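Delta-aminolevulinic acid dehydratase (Toxoplasma gondii ME49, PDB 3OBK) catalyses the condensation of two molecules of 5-aminolevulinic acid to the pyrrole porphobilinogen, an early step of tetrapyrrole biosynthesis. Local coordinates at residues I47-H53 with A89-K95; V79-R83 with F126-L130; Q37-V41 with L318-R323. All coordinates share one frame; numbering follows the deposited sequence.

From the N terminus, 37-41 comes first and finds its partner, helix segment 318-323, only after 276 residues, so interaction 3 closes a loop holding nearly the whole barrel, the other two contacts included. Within it, strand 47-53 pairs with 89-95 (interaction 1) across 35 residues that include helix 72-84. Interaction 2 starts on that helix, at 79-83, and closes on 126-130, past the second strand; interactions 1 and 2 therefore cross along the chain and touch in space. Together they join two barrel strands, a covering helix and the next helix-to-strand loop, whereas interaction 3 lies about 24 Å from interaction 1, centre to centre, beside neighbouring subunits.

Interaction 1 (I47-H53 with A89-K95)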
loop_
_atom_site.group_PDB
_atom_site.type_symbol
_atom_site.label_atom_id
_atom_site.label_comp_id
_atom_site.label_asym_id
_atom_site.label_seq_id
_atom_site.Cartn_x
_atom_site.Cartn_y
_atom_site.Cartn_z
ATOM N N ILE A 47 0.139 -3.353 33.624
ATOM C CA ILE A 47 0.444 -2.216 34.463
ATOM C C ILE A 47 -0.677 -2.099 35.499
ATOM O O ILE A 47 -1.866 -2.098 35.146
ATOM C CB ILE A 47 0.501 -0.914 33.629
ATOM C CG1 ILE A 47 1.480 -1.042 32.461
ATOM C CG2 ILE A 47 0.926 0.203 34.458
ATOM C CD1 ILE A 47 1.436 0.096 31.499
ATOM N N TYR A 48 -0.314 -1.979 36.771
ATOM C CA TYR A 48 -1.299 -1.960 37.843
ATOM C C TYR A 48 -1.439 -0.545 38.395
ATOM O O TYR A 48 -0.478 0.010 38.937
ATOM C CB TYR A 48 -0.840 -2.923 38.952
ATOM C CG TYR A 48 -1.818 -3.196 40.082
ATOM C CD1 TYR A 48 -3.182 -3.122 39.880
ATOM C CD2 TYR A 48 -1.367 -3.589 41.339
ATOM C CE1 TYR A 48 -4.077 -3.397 40.896
ATOM C CE2 TYR A 48 -2.267 -3.889 42.378
ATOM C CZ TYR A 48 -3.627 -3.782 42.133
ATOM O OH TYR A 48 -4.570 -4.016 43.094
ATOM N N PRO A 49 -2.626 0.057 38.258
ATOM C CA PRO A 49 -2.761 1.425 38.727
ATOM C C PRO A 49 -3.355 1.525 40.131
ATOM O O PRO A 49 -4.382 0.906 40.404
ATOM C CB PRO A 49 -3.699 2.074 37.683
ATOM C CG PRO A 49 -4.069 1.003 36.708
ATOM C CD PRO A 49 -3.779 -0.303 37.430
ATOM N N LEU A 50 -2.697 2.302 40.992
ATOM C CA LEU A 50 -3.081 2.402 42.397
ATOM C C LEU A 50 -3.275 3.846 42.845
ATOM O O LEU A 50 -2.758 4.793 42.229
ATOM C CB LEU A 50 -2.036 1.748 43.292
ATOM C CG LEU A 50 -1.769 0.260 43.023
ATOM C CD1 LEU A 50 -0.483 -0.173 43.674
ATOM C CD2 LEU A 50 -2.982 -0.586 43.490
ATOM N N PHE A 51 -4.048 3.975 43.920
ATOM C CA PHE A 51 -4.386 5.247 44.501
ATOM C C PHE A 51 -3.835 5.300 45.893
ATOM O O PHE A 51 -4.030 4.353 46.678
ATOM C CB PHE A 51 -5.898 5.385 44.599
ATOM C CG PHE A 51 -6.581 5.319 43.290
ATOM C CD1 PHE A 51 -6.627 6.435 42.466
ATOM C CD2 PHE A 51 -7.148 4.139 42.852
ATOM C CE1 PHE A 51 -7.257 6.360 41.232
ATOM C CE2 PHE A 51 -7.771 4.071 41.633
ATOM C CZ PHE A 51 -7.826 5.170 40.821
ATOM N N VAL A 52 -3.174 6.417 46.197
ATOM C CA VAL A 52 -2.650 6.668 47.529
ATOM C C VAL A 52 -3.167 7.988 48.090
ATOM O O VAL A 52 -3.295 8.970 47.369
ATOM C CB VAL A 52 -1.112 6.693 47.547
ATOM C CG1 VAL A 52 -0.571 7.698 46.568
ATOM C CG2 VAL A 52 -0.598 6.975 48.982
ATOM N N HIS A 53 -3.439 8.003 49.392
ATOM C CA HIS A 53 -3.782 9.243 50.095
ATOM C C HIS A 53 -3.002 9.395 51.395
ATOM O O HIS A 53 -2.414 8.447 51.895
ATOM C CB HIS A 53 -5.303 9.353 50.317
ATOM C CG HIS A 53 -5.884 8.359 51.284
ATOM N ND1 HIS A 53 -7.197 8.432 51.705
ATOM C CD2 HIS A 53 -5.350 7.281 51.908
ATOM C CE1 HIS A 53 -7.437 7.457 52.564
ATOM N NE2 HIS A 53 -6.337 6.737 52.695
ATOM N N ALA A 89 5.154 -3.266 36.709
ATOM C CA ALA A 89 4.897 -1.837 36.452
ATOM C C ALA A 89 3.659 -1.307 37.144
ATOM O O ALA A 89 2.577 -1.852 37.011
ATOM C CB ALA A 89 4.792 -1.586 34.966
ATOM N N PHE A 90 3.818 -0.182 37.814
ATOM C CA PHE A 90 2.795 0.349 38.690
ATOM C C PHE A 90 2.650 1.831 38.438
ATOM O O PHE A 90 3.631 2.572 38.378
ATOM C CB PHE A 90 3.180 0.132 40.160
ATOM C CG PHE A 90 3.444 -1.289 40.510
ATOM C CD1 PHE A 90 2.460 -2.058 41.060
ATOM C CD2 PHE A 90 4.665 -1.861 40.257
ATOM C CE1 PHE A 90 2.696 -3.369 41.371
ATOM C CE2 PHE A 90 4.905 -3.168 40.551
ATOM C CZ PHE A 90 3.910 -3.931 41.097
ATOM N N MET A 91 1.417 2.262 38.308
ATOM C CA MET A 91 1.105 3.635 37.976
ATOM C C MET A 91 0.490 4.189 39.267
ATOM O O MET A 91 -0.308 3.506 39.897
ATOM C CB MET A 91 0.122 3.590 36.795
ATOM C CG MET A 91 -0.102 4.818 35.968
ATOM S SD MET A 91 -1.157 4.410 34.497
ATOM C CE MET A 91 0.012 4.122 33.165
ATOM N N LEU A 92 0.870 5.398 39.674
ATOM C CA LEU A 92 0.429 5.969 40.957
ATOM C C LEU A 92 -0.333 7.279 40.842
ATOM O O LEU A 92 0.137 8.244 40.257
ATOM C CB LEU A 92 1.624 6.231 41.879
ATOM C CG LEU A 92 2.698 5.171 42.022
ATOM C CD1 LEU A 92 3.737 5.755 42.942
ATOM C CD2 LEU A 92 2.137 3.852 42.556
ATOM N N PHE A 93 -1.492 7.321 41.463
ATOM C CA PHE A 93 -2.324 8.493 41.454
ATOM C C PHE A 93 -2.522 8.955 42.903
ATOM O O PHE A 93 -2.753 8.135 43.779
ATOM C CB PHE A 93 -3.666 8.133 40.848
ATOM C CG PHE A 93 -3.602 7.696 39.417
ATOM C CD1 PHE A 93 -3.496 8.625 38.396
ATOM C CD2 PHE A 93 -3.744 6.373 39.086
ATOM C CE1 PHE A 93 -3.492 8.221 37.075
ATOM C CE2 PHE A 93 -3.761 5.963 37.781
ATOM C CZ PHE A 93 -3.633 6.864 36.776
ATOM N N PRO A 94 -2.397 10.256 43.167
ATOM C CA PRO A 94 -2.640 10.781 44.513
ATOM C C PRO A 94 -4.032 11.375 44.712
ATOM O O PRO A 94 -4.474 12.189 43.915
ATOM C CB PRO A 94 -1.609 11.887 44.631
ATOM C CG PRO A 94 -1.472 12.401 43.255
ATOM C CD PRO A 94 -1.772 11.263 42.305
ATOM N N LYS A 95 -4.715 10.948 45.770
ATOM C CA LYS A 95 -5.874 11.681 46.286
ATOM C C LYS A 95 -5.308 12.756 47.212
ATOM O O LYS A 95 -4.794 12.456 48.269
ATOM C CB LYS A 95 -6.873 10.726 46.983
ATOM C CG LYS A 95 -7.637 11.240 48.225
ATOM C CD LYS A 95 -8.556 12.426 47.970
ATOM C CE LYS A 95 -9.619 12.606 49.115
ATOM N NZ LYS A 95 -9.084 12.778 50.541
HETATM O O HOH W 1 -9.863 10.059 51.614
#
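F51 and F93 sit side by side on two neighbouring parallel strands of a TIM barrel, joined by a beta-alpha-beta crossover that includes helix 72-84. Their rings are only 28° from parallel but slid apart, with centroids 5.7 Å from each other, so they barely overlap; F51 CD1 instead rests against F93 CB at 3.8 Å. Farther along the same side, P49 CB lies at the ring edge, in plane, 3.9 Å from F93 CE2. P49, F93 and M91 all lean on Y290 of strand 287-291, on the face turned into the barrel, where F93 also meets F222 edge-to-face and touches the bound porphobilinogen. M91 CB touches both P49 CB and I47 CG2.

The opposite face carries Y48, L50 and V52 beside F90, L92 and P94. With CG anti to the backbone N (chi1 -172°), the end of the Y48 side chain leads away from the neighbouring strand, while CB meets F90 CD1 at 4.0 Å and the near ring edge stays against F90 CE1. L50 CD2 covers one face of the Y48 ring, offset toward the rim, and the hydroxyl ends in a hydrogen bond to E78. Helices 72-84 and 114-125 pack over this face, the first on L50 and F90, the second on V52, L92 and P94.

Six backbone hydrogen bonds fix the register, from Y48 N to A89 O down to K95 N to V52 O. One of them, L50 N to M91 O at 2.9 Å, is nearly straight at 168°. Farther on, H53 NE2 binds the T57 carbonyl, and H53 CB packs against K95 CG at 3.7 Å. One water bridges the two tips, 3.1 Å from H53 ND1, in the ring plane, and 3.0 Å from K95 NZ, from which it accepts a hydrogen bond.

Interaction 2 (V79-R83 with F126-L130); sequences VGEAR and FPDVL
R83 of helix 72-84 reaches along F126 and ends on D128, the two side chains R83 and F126 running past each other in opposite directions. From CB the chain leaves with CG anti to the carbonyl carbon (chi1 -79°) and carries CD over one face of the F126 ring: a CH-pi contact 3.9 Å from the centroid, offset toward the rim. A bend at chi3 lays NE 3.3 Å from F126 CD1. Beyond it the guanidinium has F126 CB over its centre, 3.4 Å from CZ, with the guanidinium and ring planes 31° apart. At the tip NH2 forms a salt bridge to D128 OD2 at 2.8 Å; OD2 receives it on its syn lone pair and lies near the guanidinium plane, although the carboxylate itself is turned by 59°. NH1 adds only a weak bond to the same OD2, and also lies 3.5 Å from V129 CA. One carboxylate oxygen thus takes both terminal nitrogens.

The rest of the F126 ring is seated on the helix, with V79 CG1 3.7 Å from CE2 and G80 CA, a backbone atom, equally close to CZ. V79 CG1 also meets V129 CG2, and farther in V79 packs on L50, while V129 and R83 lie on F90. A type I turn from F126 to V129, closed by V129 N to F126 O, brings F126, D128 and V129 round to the same arginine. It connects helix 114-125 to strand 130-135 and is an alpha-to-beta loop of a TIM barrel, at the N-terminal ends of the strands, here tied to the preceding barrel helix.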
loop_
_atom_site.group_PDB
_atom_site.type_symbol
_atom_site.label_atom_id
_atom_site.label_comp_id
_atom_site.label_asym_id
_atom_site.label_seq_id
_atom_site.Cartn_x
_atom_site.Cartn_y
_atom_site.Cartn_z
ATOM N N VAL A 79 1.854 -3.030 46.397
ATOM C CA VAL A 79 2.878 -3.189 45.383
ATOM C C VAL A 79 3.634 -4.508 45.556
ATOM O O VAL A 79 3.878 -5.245 44.582
ATOM C CB VAL A 79 3.823 -1.991 45.346
ATOM C CG1 VAL A 79 5.100 -2.310 44.552
ATOM C CG2 VAL A 79 3.091 -0.789 44.743
ATOM N N GLY A 80 3.976 -4.812 46.799
ATOM C CA GLY A 80 4.629 -6.059 47.145
ATOM C C GLY A 80 3.878 -7.331 46.761
ATOM O O GLY A 80 4.495 -8.278 46.311
ATOM N N GLU A 81 2.559 -7.364 46.983
ATOM C CA GLU A 81 1.754 -8.529 46.610
ATOM C C GLU A 81 1.693 -8.676 45.063
ATOM O O GLU A 81 1.810 -9.774 44.520
ATOM C CB GLU A 81 0.336 -8.422 47.181
ATOM C CG GLU A 81 -0.495 -9.674 46.903
ATOM C CD GLU A 81 -1.978 -9.565 47.247
ATOM O OE1 GLU A 81 -2.386 -8.557 47.829
ATOM O OE2 GLU A 81 -2.738 -10.513 46.939
ATOM N N ALA A 82 1.519 -7.545 44.381
ATOM C CA ALA A 82 1.492 -7.513 42.940
ATOM C C ALA A 82 2.860 -7.909 42.375
ATOM O O ALA A 82 2.934 -8.723 41.450
ATOM C CB ALA A 82 1.041 -6.153 42.436
ATOM N N ARG A 83 3.946 -7.415 42.962
ATOM C CA ARG A 83 5.269 -7.861 42.493
ATOM C C ARG A 83 5.415 -9.387 42.511
ATOM O O ARG A 83 5.931 -9.988 41.562
ATOM C CB ARG A 83 6.389 -7.242 43.313
ATOM C CG ARG A 83 6.692 -5.812 42.898
ATOM C CD ARG A 83 7.491 -5.085 43.963
ATOM N NE ARG A 83 8.831 -5.654 44.183
ATOM C CZ ARG A 83 9.897 -5.422 43.407
ATOM N NH1 ARG A 83 9.809 -4.654 42.318
ATOM N NH2 ARG A 83 11.072 -5.951 43.727
ATOM N N PHE A 126 11.388 -1.322 47.194
ATOM C CA PHE A 126 11.604 -2.261 46.083
ATOM C C PHE A 126 12.427 -1.534 45.027
ATOM O O PHE A 126 11.874 -0.995 44.078
ATOM C CB PHE A 126 10.271 -2.689 45.442
ATOM C CG PHE A 126 9.197 -3.031 46.419
ATOM C CD1 PHE A 126 9.226 -4.239 47.104
ATOM C CD2 PHE A 126 8.161 -2.153 46.661
ATOM C CE1 PHE A 126 8.259 -4.556 48.002
ATOM C CE2 PHE A 126 7.186 -2.476 47.575
ATOM C CZ PHE A 126 7.231 -3.685 48.234
ATOM N N PRO A 127 13.753 -1.506 45.184
ATOM C CA PRO A 127 14.602 -0.613 44.370
ATOM C C PRO A 127 14.557 -0.789 42.858
ATOM O O PRO A 127 14.885 0.166 42.129
ATOM C CB PRO A 127 16.004 -0.904 44.893
ATOM C CG PRO A 127 15.778 -1.309 46.314
ATOM C CD PRO A 127 14.509 -2.105 46.298
ATOM N N ASP A 128 14.130 -1.961 42.392
ATOM C CA ASP A 128 14.005 -2.228 40.965
ATOM C C ASP A 128 12.562 -2.105 40.431
ATOM O O ASP A 128 12.292 -2.484 39.281
ATOM C CB ASP A 128 14.552 -3.622 40.664
ATOM C CG ASP A 128 13.727 -4.740 41.299
ATOM O OD1 ASP A 128 13.995 -5.904 40.982
ATOM O OD2 ASP A 128 12.815 -4.465 42.112
ATOM N N VAL A 129 11.635 -1.600 41.253
ATOM C CA VAL A 129 10.224 -1.491 40.834
ATOM C C VAL A 129 10.115 -0.515 39.665
ATOM O O VAL A 129 10.852 0.467 39.607
ATOM C CB VAL A 129 9.280 -1.024 42.031
ATOM C CG1 VAL A 129 9.552 0.450 42.431
ATOM C CG2 VAL A 129 7.779 -1.237 41.706
ATOM N N LEU A 130 9.207 -0.784 38.735
ATOM C CA LEU A 130 8.918 0.186 37.661
ATOM C C LEU A 130 7.736 1.133 38.015
ATOM O O LEU A 130 6.604 0.697 38.143
ATOM C CB LEU A 130 8.646 -0.564 36.362
ATOM C CG LEU A 130 8.838 0.242 35.086
ATOM C CD1 LEU A 130 10.320 0.565 34.924
ATOM C CD2 LEU A 130 8.298 -0.529 33.882
#

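Interaction 3 (Q37-V41 with L318-R323); sequences QENLV and LKSFRR. With EDO (1,2-ethanediol), chain Y; EDO (1,2-ethanediol), chain M.
N39 and V41 pass closest to R323 and K319, CA to CA 5.8 and 6.1 Å, so 37-41, extended from N39 on, runs against the direction of helix 310-324. This is where the N-terminal arm joins the TIM barrel: the segment lies between helix 30-36 and the first barrel strand, and the helix is one of those surrounding the barrel. In porphobilinogen synthases such arms embrace neighbouring subunits of the octamer, and two neighbours reach this contact.

The direct bond across it comes from R322, whose side chain bends at chi2 (98°) and sends NE to L40 O at 2.8 Å; the N-H points at the oxygen at 158°, with the acceptor in the guanidinium plane. V41 CG2 rests on the helix backbone, 3.7 Å from K319 N, and touches L318 CB more loosely. K319, bent at three successive torsions, folds back until CE is 3.5 Å from N39 O and near V41 CG2. Its NZ comes close to Q37 NE2, but both are donors; both bind the terminal carboxylate of Y356 of the second subunit, and NZ also the S244 hydroxyl of the third. Q37 NE2 further donates to N39 O, which lies in the plane of the Q37 amide.

R323 turns its guanidinium away to a salt bridge with D274 of the third subunit, leaving its CA and CB against the N39 amide, ND2 to CA 3.6 Å. An ethanediol molecule, probably from the crystallisation liquor, accepts a bond from L40 N. At the helix end N39 ND2, also bonded to the S244 carbonyl of the third subunit, donates to a water at 2.9 Å that in turn donates a hydrogen bond to R323 O at 3.0 Å.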
loop_
_atom_site.group_PDB
_atom_site.type_symbol
_atom_site.label_atom_id
_atom_site.label_comp_id
_atom_site.label_asym_id
_atom_site.label_seq_id
_atom_site.Cartn_x
_atom_site.Cartn_y
_atom_site.Cartn_z
ATOM N N GLN A 37 -2.087 -20.116 17.754
ATOM C CA GLN A 37 -2.536 -18.970 18.555
ATOM C C GLN A 37 -1.649 -17.751 18.335
ATOM O O GLN A 37 -0.460 -17.812 18.529
ATOM C CB GLN A 37 -2.507 -19.378 20.036
ATOM C CG GLN A 37 -2.945 -18.353 21.050
ATOM C CD GLN A 37 -2.878 -18.859 22.492
ATOM O OE1 GLN A 37 -2.982 -20.052 22.755
ATOM N NE2 GLN A 37 -2.757 -17.935 23.436
ATOM N N GLU A 38 -2.228 -16.636 17.936
ATOM C CA GLU A 38 -1.445 -15.505 17.485
ATOM C C GLU A 38 -1.030 -14.566 18.604
ATOM O O GLU A 38 -0.150 -13.753 18.408
ATOM C CB GLU A 38 -2.245 -14.669 16.489
ATOM C CG GLU A 38 -2.833 -15.406 15.264
ATOM C CD GLU A 38 -3.794 -14.501 14.431
ATOM O OE1 GLU A 38 -3.696 -13.246 14.555
ATOM O OE2 GLU A 38 -4.654 -15.037 13.677
ATOM N N ASN A 39 -1.716 -14.595 19.744
ATOM C CA ASN A 39 -1.429 -13.636 20.825
ATOM C C ASN A 39 -1.462 -14.312 22.186
ATOM O O ASN A 39 -2.200 -15.284 22.401
ATOM C CB ASN A 39 -2.382 -12.459 20.793
ATOM C CG ASN A 39 -2.204 -11.575 19.557
ATOM O OD1 ASN A 39 -1.379 -10.656 19.557
ATOM N ND2 ASN A 39 -2.991 -11.844 18.500
ATOM N N LEU A 40 -0.631 -13.791 23.085
ATOM C CA LEU A 40 -0.378 -14.363 24.408
ATOM C C LEU A 40 -0.385 -13.214 25.406
ATOM O O LEU A 40 0.019 -12.105 25.078
ATOM C CB LEU A 40 0.988 -15.034 24.429
ATOM C CG LEU A 40 1.098 -16.327 23.627
ATOM C CD1 LEU A 40 2.563 -16.753 23.402
ATOM C CD2 LEU A 40 0.320 -17.451 24.307
ATOM N N VAL A 41 -0.866 -13.468 26.612
ATOM C CA VAL A 41 -0.862 -12.470 27.662
ATOM C C VAL A 41 0.071 -12.978 28.728
ATOM O O VAL A 41 0.023 -14.151 29.074
ATOM C CB VAL A 41 -2.269 -12.300 28.301
ATOM C CG1 VAL A 41 -2.191 -11.475 29.515
ATOM C CG2 VAL A 41 -3.258 -11.709 27.332
ATOM N N LEU A 318 -8.329 -9.120 28.492
ATOM C CA LEU A 318 -6.873 -8.894 28.381
ATOM C C LEU A 318 -6.280 -9.464 27.071
ATOM O O LEU A 318 -5.448 -8.831 26.429
ATOM C CB LEU A 318 -6.152 -9.456 29.600
ATOM C CG LEU A 318 -6.559 -8.896 30.968
ATOM C CD1 LEU A 318 -5.764 -9.552 32.060
ATOM C CD2 LEU A 318 -6.382 -7.377 31.018
ATOM N N LYS A 319 -6.747 -10.640 26.672
ATOM C CA LYS A 319 -6.377 -11.204 25.389
ATOM C C LYS A 319 -6.814 -10.296 24.252
ATOM O O LYS A 319 -6.064 -10.107 23.303
ATOM C CB LYS A 319 -6.979 -12.604 25.198
ATOM C CG LYS A 319 -6.536 -13.344 23.974
ATOM C CD LYS A 319 -5.031 -13.523 23.911
ATOM C CE LYS A 319 -4.487 -14.445 24.965
ATOM N NZ LYS A 319 -4.902 -15.891 24.766
ATOM N N SER A 320 -8.005 -9.716 24.361
ATOM C CA SER A 320 -8.480 -8.772 23.348
ATOM C C SER A 320 -7.608 -7.502 23.187
ATOM O O SER A 320 -7.316 -7.123 22.086
ATOM C CB SER A 320 -9.952 -8.413 23.603
ATOM O OG SER A 320 -10.784 -9.539 23.295
ATOM N N PHE A 321 -7.170 -6.880 24.272
ATOM C CA PHE A 321 -6.260 -5.716 24.184
ATOM C C PHE A 321 -4.969 -6.049 23.446
ATOM O O PHE A 321 -4.376 -5.237 22.713
ATOM C CB PHE A 321 -5.832 -5.265 25.570
ATOM C CG PHE A 321 -6.783 -4.363 26.211
ATOM C CD1 PHE A 321 -6.973 -3.080 25.713
ATOM C CD2 PHE A 321 -7.488 -4.762 27.331
ATOM C CE1 PHE A 321 -7.883 -2.243 26.317
ATOM C CE2 PHE A 321 -8.360 -3.918 27.930
ATOM C CZ PHE A 321 -8.570 -2.680 27.432
ATOM N N ARG A 322 -4.540 -7.270 23.678
ATOM C CA ARG A 322 -3.307 -7.743 23.163
ATOM C C ARG A 322 -3.442 -8.042 21.664
ATOM O O ARG A 322 -2.616 -7.601 20.887
ATOM C CB ARG A 322 -2.928 -8.944 24.000
ATOM C CG ARG A 322 -1.502 -9.226 24.022
ATOM C CD ARG A 322 -0.673 -8.723 25.227
ATOM N NE ARG A 322 0.594 -9.410 24.928
ATOM C CZ ARG A 322 1.724 -8.880 24.479
ATOM N NH1 ARG A 322 2.734 -9.674 24.159
ATOM N NH2 ARG A 322 1.906 -7.590 24.419
ATOM N N ARG A 323 -4.500 -8.735 21.254
ATOM C CA ARG A 323 -4.759 -8.993 19.839
ATOM C C ARG A 323 -4.895 -7.668 19.045
ATOM O O ARG A 323 -4.335 -7.518 17.969
ATOM C CB ARG A 323 -6.027 -9.809 19.682
ATOM C CG ARG A 323 -6.431 -10.114 18.238
ATOM C CD ARG A 323 -7.933 -10.459 18.064
ATOM N NE ARG A 323 -8.731 -9.383 18.614
ATOM C CZ ARG A 323 -9.570 -9.442 19.650
ATOM N NH1 ARG A 323 -9.865 -10.579 20.263
ATOM N NH2 ARG A 323 -10.160 -8.327 20.048
HETATM C C1 EDO Y . 3.093 -13.690 20.649
HETATM O O1 EDO Y . 4.474 -13.865 20.301
HETATM C C2 EDO Y . 2.953 -12.424 21.469
HETATM O O2 EDO Y . 1.572 -12.143 21.644
HETATM C C1 EDO M . -1.467 -21.383 27.279
HETATM O O1 EDO M . -1.016 -22.742 27.365
HETATM C C2 EDO M . -1.144 -20.738 25.922
HETATM O O2 EDO M . -2.006 -21.267 24.915
HETATM O O HOH W 2 -3.210 -9.849 16.388
HETATM O O HOH W 3 -1.085 -7.974 18.500
#